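Local atomic coordinates of histidine--tRNA ligase (Staphylococcus aureus, PDB entry 1QE0), a protein that joins L-histidine to its cognate tRNA(His) at the expense of ATP, working as a homodimeric class II aminoacyl-tRNA synthetase. Residues 380-385 with 398-403. Numbering follows the deposited sequence.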
ATOM      1  N   ALA A 380     -20.177  16.810  -6.754  1.00 11.72           N
ATOM      2  CA  ALA A 380     -19.699  17.900  -7.603  1.00  9.48           C
ATOM      3  C   ALA A 380     -19.727  19.231  -6.878  1.00 13.37           C
ATOM      4  O   ALA A 380     -20.800  19.760  -6.597  1.00 14.16           O
ATOM      5  CB  ALA A 380     -20.554  18.002  -8.813  1.00  6.36           C
ATOM      6  N   LYS A 381     -18.558  19.770  -6.549  1.00 15.80           N
ATOM      7  CA  LYS A 381     -18.506  21.050  -5.859  1.00 15.11           C
ATOM      8  C   LYS A 381     -19.180  22.088  -6.708  1.00 14.13           C
ATOM      9  O   LYS A 381     -19.850  22.955  -6.185  1.00 19.99           O
ATOM     10  CB  LYS A 381     -17.078  21.507  -5.614  1.00 18.10           C
ATOM     11  CG  LYS A 381     -16.318  20.768  -4.565  1.00 19.20           C
ATOM     12  CD  LYS A 381     -14.909  21.265  -4.627  1.00 33.72           C
ATOM     13  CE  LYS A 381     -14.016  20.586  -3.616  1.00 44.95           C
ATOM     14  NZ  LYS A 381     -12.706  21.337  -3.534  1.00 53.11           N
ATOM     15  N   PHE A 382     -18.963  22.022  -8.015  1.00 14.38           N
ATOM     16  CA  PHE A 382     -19.563  22.969  -8.949  1.00 13.39           C
ATOM     17  C   PHE A 382     -20.275  22.249 -10.045  1.00 14.23           C
ATOM     18  O   PHE A 382     -20.087  21.049 -10.216  1.00 16.67           O
ATOM     19  CB  PHE A 382     -18.510  23.859  -9.567  1.00 12.52           C
ATOM     20  CG  PHE A 382     -17.746  24.612  -8.567  1.00  8.05           C
ATOM     21  CD1 PHE A 382     -18.079  25.913  -8.277  1.00 11.11           C
ATOM     22  CD2 PHE A 382     -16.754  23.990  -7.845  1.00  7.20           C
ATOM     23  CE1 PHE A 382     -17.426  26.589  -7.257  1.00 12.59           C
ATOM     24  CE2 PHE A 382     -16.104  24.646  -6.834  1.00 12.23           C
ATOM     25  CZ  PHE A 382     -16.441  25.953  -6.536  1.00 12.11           C
ATOM     26  N   THR A 383     -21.039  23.003 -10.826  1.00 13.62           N
ATOM     27  CA  THR A 383     -21.810  22.462 -11.923  1.00  9.36           C
ATOM     28  C   THR A 383     -21.868  23.481 -13.048  1.00 12.05           C
ATOM     29  O   THR A 383     -21.555  24.656 -12.857  1.00  8.97           O
ATOM     30  CB  THR A 383     -23.220  22.119 -11.426  1.00  3.77           C
ATOM     31  OG1 THR A 383     -23.266  20.752 -11.017  1.00  6.70           O
ATOM     32  CG2 THR A 383     -24.267  22.354 -12.458  1.00  9.74           C
ATOM     33  N   ILE A 384     -22.111  22.985 -14.256  1.00 17.56           N
ATOM     34  CA  ILE A 384     -22.295  23.835 -15.431  1.00 15.40           C
ATOM     35  C   ILE A 384     -23.282  23.113 -16.360  1.00 18.57           C
ATOM     36  O   ILE A 384     -23.331  21.865 -16.374  1.00 16.06           O
ATOM     37  CB  ILE A 384     -20.995  24.161 -16.200  1.00  9.03           C
ATOM     38  CG1 ILE A 384     -20.362  22.911 -16.738  1.00 10.42           C
ATOM     39  CG2 ILE A 384     -20.040  24.945 -15.368  1.00  2.39           C
ATOM     40  CD1 ILE A 384     -19.241  23.240 -17.657  1.00 17.30           C
ATOM     41  N   VAL A 385     -24.134  23.894 -17.040  1.00 21.78           N
ATOM     42  CA  VAL A 385     -25.132  23.362 -17.979  1.00 20.76           C
ATOM     43  C   VAL A 385     -24.784  23.948 -19.323  1.00 22.59           C
ATOM     44  O   VAL A 385     -24.956  25.150 -19.511  1.00 25.55           O
ATOM     45  CB  VAL A 385     -26.556  23.822 -17.632  1.00 22.64           C
ATOM     46  CG1 VAL A 385     -27.562  23.238 -18.646  1.00 22.40           C
ATOM     47  CG2 VAL A 385     -26.933  23.416 -16.189  1.00 17.71           C
ATOM     48  N   VAL A 398     -21.077  29.259 -13.801  1.00 27.87           N
ATOM     49  CA  VAL A 398     -20.523  28.197 -12.984  1.00 31.39           C
ATOM     50  C   VAL A 398     -21.157  28.296 -11.584  1.00 32.21           C
ATOM     51  O   VAL A 398     -20.788  29.163 -10.784  1.00 35.09           O
ATOM     52  CB  VAL A 398     -19.013  28.356 -12.889  1.00 30.89           C
ATOM     53  CG1 VAL A 398     -18.406  27.162 -12.165  1.00 33.70           C
ATOM     54  CG2 VAL A 398     -18.423  28.520 -14.279  1.00 29.46           C
ATOM     55  N   LYS A 399     -22.134  27.437 -11.307  1.00 30.43           N
ATOM     56  CA  LYS A 399     -22.832  27.468 -10.031  1.00 30.50           C
ATOM     57  C   LYS A 399     -22.151  26.676  -8.936  1.00 30.02           C
ATOM     58  O   LYS A 399     -21.951  25.467  -9.087  1.00 30.59           O
ATOM     59  CB  LYS A 399     -24.264  26.939 -10.189  1.00 34.38           C
ATOM     60  CG  LYS A 399     -25.044  26.848  -8.870  1.00 42.51           C
ATOM     61  CD  LYS A 399     -26.344  26.039  -9.002  1.00 48.23           C
ATOM     62  CE  LYS A 399     -27.091  25.826  -7.652  1.00 54.56           C
ATOM     63  NZ  LYS A 399     -27.738  27.061  -7.052  1.00 58.28           N
ATOM     64  N   ASN A 400     -21.808  27.360  -7.839  1.00 27.44           N
ATOM     65  CA  ASN A 400     -21.203  26.740  -6.661  1.00 22.51           C
ATOM     66  C   ASN A 400     -22.349  25.940  -6.084  1.00 22.69           C
ATOM     67  O   ASN A 400     -23.341  26.518  -5.667  1.00 25.78           O
ATOM     68  CB  ASN A 400     -20.802  27.810  -5.659  1.00 19.90           C
ATOM     69  CG  ASN A 400     -20.353  27.237  -4.340  1.00 23.37           C
ATOM     70  OD1 ASN A 400     -21.022  26.407  -3.734  1.00 23.66           O
ATOM     71  ND2 ASN A 400     -19.213  27.696  -3.874  1.00 29.54           N
ATOM     72  N   MET A 401     -22.223  24.627  -6.026  1.00 21.03           N
ATOM     73  CA  MET A 401     -23.311  23.803  -5.535  1.00 23.57           C
ATOM     74  C   MET A 401     -23.666  23.913  -4.067  1.00 27.58           C
ATOM     75  O   MET A 401     -24.701  23.388  -3.653  1.00 31.07           O
ATOM     76  CB  MET A 401     -23.072  22.344  -5.881  1.00 24.33           C
ATOM     77  CG  MET A 401     -23.081  22.100  -7.369  1.00 35.01           C
ATOM     78  SD  MET A 401     -24.729  22.167  -8.072  1.00 37.07           S
ATOM     79  CE  MET A 401     -25.286  20.492  -7.632  1.00 23.11           C
ATOM     80  N   THR A 402     -22.821  24.538  -3.257  1.00 27.28           N
ATOM     81  CA  THR A 402     -23.158  24.644  -1.851  1.00 28.30           C
ATOM     82  C   THR A 402     -23.826  25.984  -1.585  1.00 31.23           C
ATOM     83  O   THR A 402     -24.947  26.034  -1.071  1.00 30.94           O
ATOM     84  CB  THR A 402     -21.934  24.463  -0.980  1.00 27.04           C
ATOM     85  OG1 THR A 402     -21.000  23.624  -1.667  1.00 34.60           O
ATOM     86  CG2 THR A 402     -22.322  23.769   0.305  1.00 33.72           C
ATOM     87  N   THR A 403     -23.163  27.065  -1.990  1.00 30.47           N
ATOM     88  CA  THR A 403     -23.714  28.388  -1.801  1.00 29.95           C
ATOM     89  C   THR A 403     -24.844  28.599  -2.804  1.00 32.45           C
ATOM     90  O   THR A 403     -25.720  29.453  -2.616  1.00 33.74           O
ATOM     91  CB  THR A 403     -22.666  29.473  -2.026  1.00 26.87           C
ATOM     92  OG1 THR A 403     -22.340  29.524  -3.413  1.00 27.05           O
ATOM     93  CG2 THR A 403     -21.428  29.194  -1.220  1.00 31.99           C
TER
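In the mixed sheet of the anticodon-binding domain, strand 382-386 and strand 396-400 run antiparallel, with strand 332-336 on the far side of the first and strand 406-409 on the far side of the second. Three backbone hydrogen bonds join residues 380-385 to 398-403. Thr383 and Lys399 form a hydrogen-bonded pair: Thr383 N gives to Lys399 O in the carbonyl plane, whereas Lys399 N reaches Thr383 O (3.2 Å) from above the carbonyl plane. The third bond, Met401 N to Lys381 O at 2.9 Å, is the shortest and straightest, and it extends the pairing one residue past Asn400 and one before Phe382.

Side chains meet on both faces of the pair. On one, Phe382 and Asn400 form a non-hydrogen-bonded pair. The ring, its CG anti to the carbonyl carbon (chi1 -58°), lies obliquely against the Asn400 backbone, CD1 being 3.6 Å from Asn400 CA; the planes of the ring and the Asn400 amide are 66° apart. Val398 CG1 also meets CD1, so the broad ring spans two residues, and the aromatic ring of Phe418 stacks edge-to-face on Phe382. The branched Ile384 and Val398 suit extended strands and lie side by side, their CG2 methyls 4.1 Å apart. On the opposite face, the flexible Met401 chain bends at chi2 and chi3, bringing SD to 3.6 Å from OG1 of the compact, beta-branched Thr383. Met372 of helix 368-377 touches both residues, so this face meets the helix. Lys399 begins on the same face, but its long chain leads away, and NZ hydrogen-bonds to Gly404 O.

Polar side-chain bonding shapes the exit from the second strand. Asparagine suits this turn because its short amide can reach the following backbone: Asn400 OD1 takes Thr402 N nearly along the C=O axis, an Asx turn, and Thr403 N as well, at 2.8 Å from above the amide plane, which makes an Asx motif.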